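PDB 3LV4: glycoside hydrolase YxiA from Bacillus licheniformis, which probably hydrolyses alpha-1,5-linked arabinan as a calcium-binding glycoside hydrolase of family 43. Local coordinates for residues His14-Ile19 with Ile306-Phe311; Phe28-Ala33 with Leu76-Val81; Glu10-Asp15 with Glu316-Arg321. One frame throughout, in Å; residues are numbered along the deposited sequence.

Contact 1 of 3, residues His14-Ile19 with Ile306-Phe311; sequences HDPSII and IFHTRF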
# COMPACT_ATOMS: atom_id res chain seq x y z
N HIS A 14 -12.18 -2.04 -1.58
CA HIS A 14 -11.27 -2.42 -0.50
C HIS A 14 -10.02 -3.09 -1.08
O HIS A 14 -10.13 -3.93 -1.98
CB HIS A 14 -11.99 -3.36 0.47
CG HIS A 14 -11.48 -3.31 1.87
ND1 HIS A 14 -11.90 -2.36 2.79
CD2 HIS A 14 -10.59 -4.10 2.53
CE1 HIS A 14 -11.29 -2.56 3.94
NE2 HIS A 14 -10.49 -3.61 3.81
N ASP A 15 -8.85 -2.73 -0.57
CA ASP A 15 -7.59 -3.35 -1.00
C ASP A 15 -7.32 -3.17 -2.50
O ASP A 15 -7.04 -4.14 -3.21
CB ASP A 15 -7.63 -4.85 -0.66
CG ASP A 15 -8.11 -5.11 0.76
OD1 ASP A 15 -7.58 -4.47 1.70
OD2 ASP A 15 -9.03 -5.94 0.93
N PRO A 16 -7.38 -1.92 -2.98
CA PRO A 16 -7.29 -1.66 -4.42
C PRO A 16 -5.92 -2.02 -5.03
O PRO A 16 -4.87 -1.62 -4.50
CB PRO A 16 -7.51 -0.15 -4.51
CG PRO A 16 -6.98 0.35 -3.19
CD PRO A 16 -7.46 -0.68 -2.20
N SER A 17 -5.95 -2.76 -6.13
CA SER A 17 -4.73 -3.09 -6.88
C SER A 17 -4.80 -2.45 -8.27
O SER A 17 -5.63 -2.81 -9.10
CB SER A 17 -4.55 -4.61 -6.97
OG SER A 17 -3.19 -4.95 -7.20
N ILE A 18 -3.91 -1.49 -8.50
CA ILE A 18 -3.94 -0.65 -9.69
C ILE A 18 -3.38 -1.34 -10.94
O ILE A 18 -2.41 -2.10 -10.87
CB ILE A 18 -3.15 0.68 -9.45
CG1 ILE A 18 -3.39 1.70 -10.57
CG2 ILE A 18 -1.65 0.41 -9.27
CD1 ILE A 18 -4.70 2.44 -10.45
N ILE A 19 -4.01 -1.08 -12.08
CA ILE A 19 -3.47 -1.53 -13.36
C ILE A 19 -3.96 -0.57 -14.43
O ILE A 19 -5.12 -0.15 -14.42
CB ILE A 19 -3.86 -2.99 -13.70
CG1 ILE A 19 -3.37 -3.37 -15.11
CG2 ILE A 19 -5.38 -3.22 -13.56
CD1 ILE A 19 -3.58 -4.84 -15.50
N ILE A 306 -1.94 4.24 -4.20
CA ILE A 306 -3.37 4.00 -4.28
C ILE A 306 -3.77 3.09 -3.13
O ILE A 306 -3.17 2.03 -2.95
CB ILE A 306 -3.77 3.34 -5.61
CG1 ILE A 306 -3.35 4.22 -6.80
CG2 ILE A 306 -5.29 3.03 -5.66
CD1 ILE A 306 -1.99 3.87 -7.36
N PHE A 307 -4.76 3.49 -2.35
CA PHE A 307 -5.11 2.75 -1.14
C PHE A 307 -6.57 2.98 -0.77
O PHE A 307 -7.24 3.82 -1.37
CB PHE A 307 -4.18 3.17 0.02
CG PHE A 307 -4.17 4.66 0.30
CD1 PHE A 307 -3.44 5.53 -0.51
CD2 PHE A 307 -4.89 5.18 1.36
CE1 PHE A 307 -3.43 6.90 -0.25
CE2 PHE A 307 -4.89 6.55 1.63
CZ PHE A 307 -4.16 7.41 0.83
N HIS A 308 -7.08 2.21 0.18
CA HIS A 308 -8.39 2.54 0.72
C HIS A 308 -8.19 3.18 2.08
O HIS A 308 -7.12 3.06 2.68
CB HIS A 308 -9.32 1.33 0.82
CG HIS A 308 -8.88 0.31 1.82
ND1 HIS A 308 -8.94 0.54 3.19
CD2 HIS A 308 -8.38 -0.93 1.67
CE1 HIS A 308 -8.49 -0.53 3.82
NE2 HIS A 308 -8.14 -1.44 2.92
N THR A 309 -9.22 3.86 2.56
CA THR A 309 -9.13 4.43 3.89
C THR A 309 -10.50 4.57 4.51
O THR A 309 -11.49 4.71 3.80
CB THR A 309 -8.36 5.78 3.89
OG1 THR A 309 -8.13 6.20 5.24
CG2 THR A 309 -9.14 6.86 3.14
N ARG A 310 -10.54 4.49 5.84
CA ARG A 310 -11.71 4.86 6.60
C ARG A 310 -11.53 6.32 7.04
O ARG A 310 -10.53 6.94 6.68
CB ARG A 310 -11.90 3.89 7.77
CG ARG A 310 -12.41 2.52 7.31
CD ARG A 310 -11.82 1.36 8.12
NE ARG A 310 -12.56 0.11 7.87
CZ ARG A 310 -12.36 -0.69 6.83
NH1 ARG A 310 -11.41 -0.41 5.93
NH2 ARG A 310 -13.10 -1.78 6.68
N PHE A 311 -12.48 6.86 7.80
CA PHE A 311 -12.51 8.30 8.07
C PHE A 311 -12.98 8.58 9.48
O PHE A 311 -13.88 7.91 9.98
CB PHE A 311 -13.48 9.01 7.12
CG PHE A 311 -13.26 8.70 5.67
CD1 PHE A 311 -14.01 7.71 5.04
CD2 PHE A 311 -12.32 9.40 4.93
CE1 PHE A 311 -13.81 7.41 3.70
CE2 PHE A 311 -12.12 9.12 3.58
CZ PHE A 311 -12.87 8.11 2.97
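Asp15 OD1 is met by His308 NE2 at 3.3 Å, a weak hydrogen bond with an angle of 132° at the hydrogen. Carboxylate and imidazole run side by side but steeply inclined to each other; the second oxygen, OD2, is bonded by Ser30. The same imidazole stacks face to face on His14, with centroids 3.8 Å apart and planes inclined by 23°. Overlap is offset: His308 NE2 lies above the rim of the His14 ring, and His14 CE1 above the rim of the His308 ring. His308 CG sits between its backbone N and carbonyl carbon (chi1 67°), which lifts the ring off its strand toward His14 and Asp15. Arg310 brings its guanidinium to the edge of the His14 ring, nearly perpendicular to it, while its NE pairs with Glu316. Farther along, Pro16 CG rests on Ile306 CG2 at 4.0 Å, and Ile306 CD1 reaches Ile18 CG2 at the same separation of 4.0 Å. Strands 17-21 and 303-310 belong to the first and last four-stranded blades of a five-bladed beta-propeller. Their buried seam holds Asp15, the predicted proton acceptor of the family 43 active site.

Contact 2 of 3, residues Phe28-Ala33 with Leu76-Val81; sequences FGSHLA and LWAPDV
Phe28 places CG anti to its carbonyl carbon (chi1 -68°), and Val81 places CG1 anti to its backbone N (chi1 173°), a pair of torsions that brings Val81 CG2 over the phenyl face. The two residues stand on strands 24-29 and 80-83, so the contact joins the first and second blades of the five-bladed propeller expected of family 43. Val81 CG2 lies 3.6 Å from the Phe28 ring centroid, over the face and shifted a little toward the CG-CD1 side, a CH-pi contact. Pro79 extends this apolar patch, its CG 4.1 Å from Phe28 CB. Its CD comes close to a backbone oxygen as well, 3.2 Å from Gly29 O.

Beyond Gly29 the chain turns tightly, with His31 and Leu32 both in the left-handed helical region and Ala33 N bonded to Ser30 O. This turn presents His31 N to Leu76 O, the backbone hydrogen bond between the segments, 2.7 Å long with 161° at the hydrogen; the donor stands above the carbonyl plane. Leu32 CD1 and Leu76 CD1 meet at 4.2 Å, their side chains running alongside each other. Ser30 OG lies 3.1 Å from Ala78 N, but the angle is poor for a bond; the hydroxyl is instead engaged by Asp15 OD2, the predicted catalytic carboxylate. A bridging water accepts from Leu32 N at 2.9 Å, while Gly29 O, 2.8 Å from that water, and Trp77 O are among the acceptors competing for its protons.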
# COMPACT_ATOMS: atom_id res chain seq x y z
N PHE A 28 -8.66 -3.16 -8.78
CA PHE A 28 -9.37 -4.40 -8.44
C PHE A 28 -9.15 -4.66 -6.97
O PHE A 28 -8.01 -4.62 -6.48
CB PHE A 28 -8.85 -5.58 -9.27
CG PHE A 28 -9.20 -5.48 -10.73
CD1 PHE A 28 -8.37 -4.79 -11.61
CD2 PHE A 28 -10.37 -6.06 -11.22
CE1 PHE A 28 -8.70 -4.69 -12.96
CE2 PHE A 28 -10.70 -5.97 -12.57
CZ PHE A 28 -9.87 -5.28 -13.44
N GLY A 29 -10.24 -4.91 -6.24
CA GLY A 29 -10.17 -5.05 -4.80
C GLY A 29 -10.89 -6.28 -4.31
O GLY A 29 -11.33 -7.11 -5.11
N SER A 30 -10.99 -6.40 -2.99
CA SER A 30 -11.71 -7.52 -2.40
C SER A 30 -13.19 -7.52 -2.78
O SER A 30 -13.73 -6.50 -3.24
CB SER A 30 -11.53 -7.51 -0.88
OG SER A 30 -10.15 -7.63 -0.55
N HIS A 31 -13.83 -8.67 -2.60
CA HIS A 31 -15.26 -8.84 -2.90
C HIS A 31 -15.55 -8.62 -4.37
O HIS A 31 -16.66 -8.20 -4.75
CB HIS A 31 -16.09 -7.92 -2.01
CG HIS A 31 -15.70 -8.00 -0.56
ND1 HIS A 31 -15.19 -6.94 0.14
CD2 HIS A 31 -15.69 -9.06 0.28
CE1 HIS A 31 -14.91 -7.32 1.37
NE2 HIS A 31 -15.20 -8.60 1.49
N LEU A 32 -14.55 -8.91 -5.20
CA LEU A 32 -14.68 -8.78 -6.66
C LEU A 32 -15.15 -7.37 -7.02
O LEU A 32 -15.94 -7.18 -7.96
CB LEU A 32 -15.63 -9.85 -7.22
CG LEU A 32 -15.44 -10.23 -8.69
CD1 LEU A 32 -13.98 -10.54 -8.99
CD2 LEU A 32 -16.35 -11.41 -9.10
N ALA A 33 -14.67 -6.39 -6.26
CA ALA A 33 -14.99 -4.98 -6.51
C ALA A 33 -13.98 -4.38 -7.48
O ALA A 33 -12.82 -4.80 -7.52
CB ALA A 33 -14.98 -4.20 -5.20
N LEU A 76 -14.56 -13.03 -1.87
CA LEU A 76 -13.16 -13.07 -2.28
C LEU A 76 -12.37 -11.98 -1.57
O LEU A 76 -12.89 -10.90 -1.30
CB LEU A 76 -13.03 -12.91 -3.80
CG LEU A 76 -13.69 -13.99 -4.66
CD1 LEU A 76 -13.81 -13.56 -6.13
CD2 LEU A 76 -12.94 -15.32 -4.56
N TRP A 77 -11.11 -12.27 -1.25
CA TRP A 77 -10.25 -11.27 -0.64
C TRP A 77 -9.44 -10.54 -1.71
O TRP A 77 -9.85 -10.48 -2.87
CB TRP A 77 -9.39 -11.87 0.48
CG TRP A 77 -10.18 -12.04 1.77
CD1 TRP A 77 -11.53 -11.91 1.93
CD2 TRP A 77 -9.66 -12.37 3.07
NE1 TRP A 77 -11.88 -12.14 3.24
CE2 TRP A 77 -10.75 -12.43 3.96
CE3 TRP A 77 -8.37 -12.63 3.56
CZ2 TRP A 77 -10.60 -12.72 5.31
CZ3 TRP A 77 -8.22 -12.91 4.91
CH2 TRP A 77 -9.33 -12.96 5.77
N ALA A 78 -8.30 -9.96 -1.32
CA ALA A 78 -7.63 -8.96 -2.16
C ALA A 78 -6.88 -9.57 -3.34
O ALA A 78 -5.92 -10.31 -3.15
CB ALA A 78 -6.68 -8.09 -1.30
N PRO A 79 -7.32 -9.26 -4.57
CA PRO A 79 -6.71 -9.85 -5.76
C PRO A 79 -5.58 -9.00 -6.33
O PRO A 79 -5.30 -7.89 -5.86
CB PRO A 79 -7.87 -9.81 -6.75
CG PRO A 79 -8.49 -8.47 -6.45
CD PRO A 79 -8.44 -8.36 -4.93
N ASP A 80 -4.94 -9.52 -7.37
CA ASP A 80 -4.20 -8.67 -8.28
C ASP A 80 -4.60 -9.02 -9.70
O ASP A 80 -4.92 -10.16 -9.99
CB ASP A 80 -2.69 -8.83 -8.12
CG ASP A 80 -1.91 -7.77 -8.88
OD1 ASP A 80 -2.45 -6.65 -9.05
OD2 ASP A 80 -0.78 -8.05 -9.34
N VAL A 81 -4.59 -8.02 -10.57
CA VAL A 81 -4.73 -8.28 -12.00
C VAL A 81 -3.49 -7.74 -12.68
O VAL A 81 -3.07 -6.61 -12.42
CB VAL A 81 -5.98 -7.61 -12.59
CG1 VAL A 81 -6.00 -7.76 -14.12
CG2 VAL A 81 -7.24 -8.20 -11.97
O HOH W 1 -11.83 -9.84 -4.98

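Contact 3 of 3, residues Glu10-Asp15 with Glu316-Arg321; sequences EVTVHD and EEHEVR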
# COMPACT_ATOMS: atom_id res chain seq x y z
N GLU A 10 -16.17 9.49 -6.05
CA GLU A 10 -15.66 8.48 -5.12
C GLU A 10 -16.13 7.07 -5.46
O GLU A 10 -17.23 6.88 -6.00
CB GLU A 10 -16.06 8.80 -3.67
CG GLU A 10 -15.91 10.26 -3.25
CD GLU A 10 -14.47 10.76 -3.27
OE1 GLU A 10 -13.55 9.99 -3.63
OE2 GLU A 10 -14.26 11.94 -2.91
N VAL A 11 -15.31 6.09 -5.11
CA VAL A 11 -15.70 4.70 -5.23
C VAL A 11 -15.28 3.92 -4.01
O VAL A 11 -14.43 4.35 -3.23
CB VAL A 11 -15.13 4.01 -6.50
CG1 VAL A 11 -15.79 4.58 -7.77
CG2 VAL A 11 -13.60 4.11 -6.55
N THR A 12 -15.89 2.75 -3.85
CA THR A 12 -15.62 1.89 -2.72
C THR A 12 -15.00 0.60 -3.24
O THR A 12 -15.68 -0.21 -3.88
CB THR A 12 -16.91 1.63 -1.93
OG1 THR A 12 -17.43 2.89 -1.46
CG2 THR A 12 -16.64 0.74 -0.74
N VAL A 13 -13.70 0.45 -2.99
CA VAL A 13 -12.95 -0.71 -3.45
C VAL A 13 -11.91 -1.01 -2.38
O VAL A 13 -10.90 -0.32 -2.28
CB VAL A 13 -12.22 -0.46 -4.81
CG1 VAL A 13 -11.39 -1.67 -5.22
CG2 VAL A 13 -13.21 -0.12 -5.90
N HIS A 14 -12.18 -2.04 -1.58
CA HIS A 14 -11.27 -2.42 -0.50
C HIS A 14 -10.02 -3.09 -1.08
O HIS A 14 -10.13 -3.93 -1.98
CB HIS A 14 -11.99 -3.36 0.47
CG HIS A 14 -11.48 -3.31 1.87
ND1 HIS A 14 -11.90 -2.36 2.79
CD2 HIS A 14 -10.59 -4.10 2.53
CE1 HIS A 14 -11.29 -2.56 3.94
NE2 HIS A 14 -10.49 -3.61 3.81
N ASP A 15 -8.85 -2.73 -0.57
CA ASP A 15 -7.59 -3.35 -1.00
C ASP A 15 -7.32 -3.17 -2.50
O ASP A 15 -7.04 -4.14 -3.21
CB ASP A 15 -7.63 -4.85 -0.66
CG ASP A 15 -8.11 -5.11 0.76
OD1 ASP A 15 -7.58 -4.47 1.70
OD2 ASP A 15 -9.03 -5.94 0.93
N GLU A 316 -17.08 2.17 9.59
CA GLU A 316 -16.28 1.31 8.72
C GLU A 316 -16.40 1.68 7.24
O GLU A 316 -15.92 0.95 6.38
CB GLU A 316 -16.64 -0.16 8.93
CG GLU A 316 -16.12 -0.75 10.24
CD GLU A 316 -14.61 -0.94 10.24
OE1 GLU A 316 -14.12 -1.79 9.46
OE2 GLU A 316 -13.92 -0.26 11.02
N GLU A 317 -17.03 2.82 6.95
CA GLU A 317 -17.09 3.31 5.56
C GLU A 317 -15.68 3.52 5.02
O GLU A 317 -14.82 4.08 5.71
CB GLU A 317 -17.86 4.62 5.47
CG GLU A 317 -19.33 4.51 5.84
CD GLU A 317 -20.04 5.86 5.85
OE1 GLU A 317 -19.48 6.85 5.32
OE2 GLU A 317 -21.16 5.92 6.40
N HIS A 318 -15.45 3.11 3.78
CA HIS A 318 -14.15 3.29 3.15
C HIS A 318 -14.30 3.69 1.69
O HIS A 318 -15.31 3.38 1.04
CB HIS A 318 -13.29 2.03 3.30
CG HIS A 318 -13.91 0.81 2.69
ND1 HIS A 318 -13.67 0.43 1.39
CD2 HIS A 318 -14.76 -0.11 3.20
CE1 HIS A 318 -14.35 -0.67 1.12
NE2 HIS A 318 -15.02 -1.02 2.21
N GLU A 319 -13.29 4.40 1.19
CA GLU A 319 -13.23 4.81 -0.21
C GLU A 319 -11.78 4.70 -0.68
O GLU A 319 -10.86 4.61 0.14
CB GLU A 319 -13.70 6.25 -0.38
CG GLU A 319 -15.16 6.48 0.01
CD GLU A 319 -15.55 7.94 -0.05
OE1 GLU A 319 -14.69 8.79 -0.36
OE2 GLU A 319 -16.73 8.26 0.20
N VAL A 320 -11.60 4.74 -1.99
CA VAL A 320 -10.28 4.73 -2.59
C VAL A 320 -9.70 6.14 -2.53
O VAL A 320 -10.41 7.12 -2.76
CB VAL A 320 -10.35 4.31 -4.08
CG1 VAL A 320 -8.99 4.47 -4.74
CG2 VAL A 320 -10.85 2.87 -4.19
N ARG A 321 -8.41 6.23 -2.19
CA ARG A 321 -7.70 7.50 -2.25
C ARG A 321 -6.42 7.31 -3.04
O ARG A 321 -5.85 6.22 -3.08
CB ARG A 321 -7.39 8.04 -0.84
CG ARG A 321 -8.59 8.62 -0.09
CD ARG A 321 -9.14 9.87 -0.80
NE ARG A 321 -10.22 10.54 -0.07
CZ ARG A 321 -11.50 10.19 -0.14
NH1 ARG A 321 -11.89 9.16 -0.88
NH2 ARG A 321 -12.41 10.87 0.55
O HOH W 2 -12.92 7.36 -3.97
O HOH W 3 -18.05 3.64 0.88
O HOH W 4 -12.52 1.74 -0.82
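Glu10 reaches across Glu319 to Arg321. Its CB lies 3.6 Å and its CG 3.5 Å from Glu319 OE1, and CD stays beside that oxygen. A bend at chi2 (-64°) carries the carboxylate to the arginine, Glu10 OE1 standing 3.3 Å from Arg321 NH1 and the remoter OE2 of Glu10 4.1 Å from Arg321 NH2. OE1 is well out of the guanidinium plane, so this salt bridge is one of charges only. Arg339 is a further salt-bridge partner of Glu10 OE1, and a water that accepts from Val11 N also lies against this oxygen. Arg321 NH1 and NH2 both turn in plane to Glu319 OE1, the NH1 bond being 2.9 Å. The network ties the loop leading into the first propeller blade to strand 319-327 of the last, as does the backbone bond from Val320 N to Val11 O, 3.1 Å long with 157° at the hydrogen. In the same residue, Val320 CG2 packs against Val13 CB at 3.7 Å. His14 directs the ND1 edge of its ring at the centre of the His318 face, T-shaped, with centroids 4.5 Å apart and planes at 81°. A water joins His318 ND1 to Val13 N.

Overall arrangement
Contacts 1 and 3 share His14 and Asp15, and their centres are about 6 Å apart; His14 stacks by one face on His308 and points the ND1 edge of the same ring at the face of His318. Arg310 NE, in contact 1, pairs with Glu316 OE1 of contact 3 at 2.9 Å. Contact 2, centred about 10 Å from contact 1, is linked to it through Asp15 OD2 to Ser30 OG (2.5 Å) and Ser17 OG to Asp80 OD1 (2.6 Å). Asp15 thus lies where the first, second and last blades converge. Between nearest side-chain atoms it is about 6 Å from Asp148, and it is about 5 Å from a bound calcium ion.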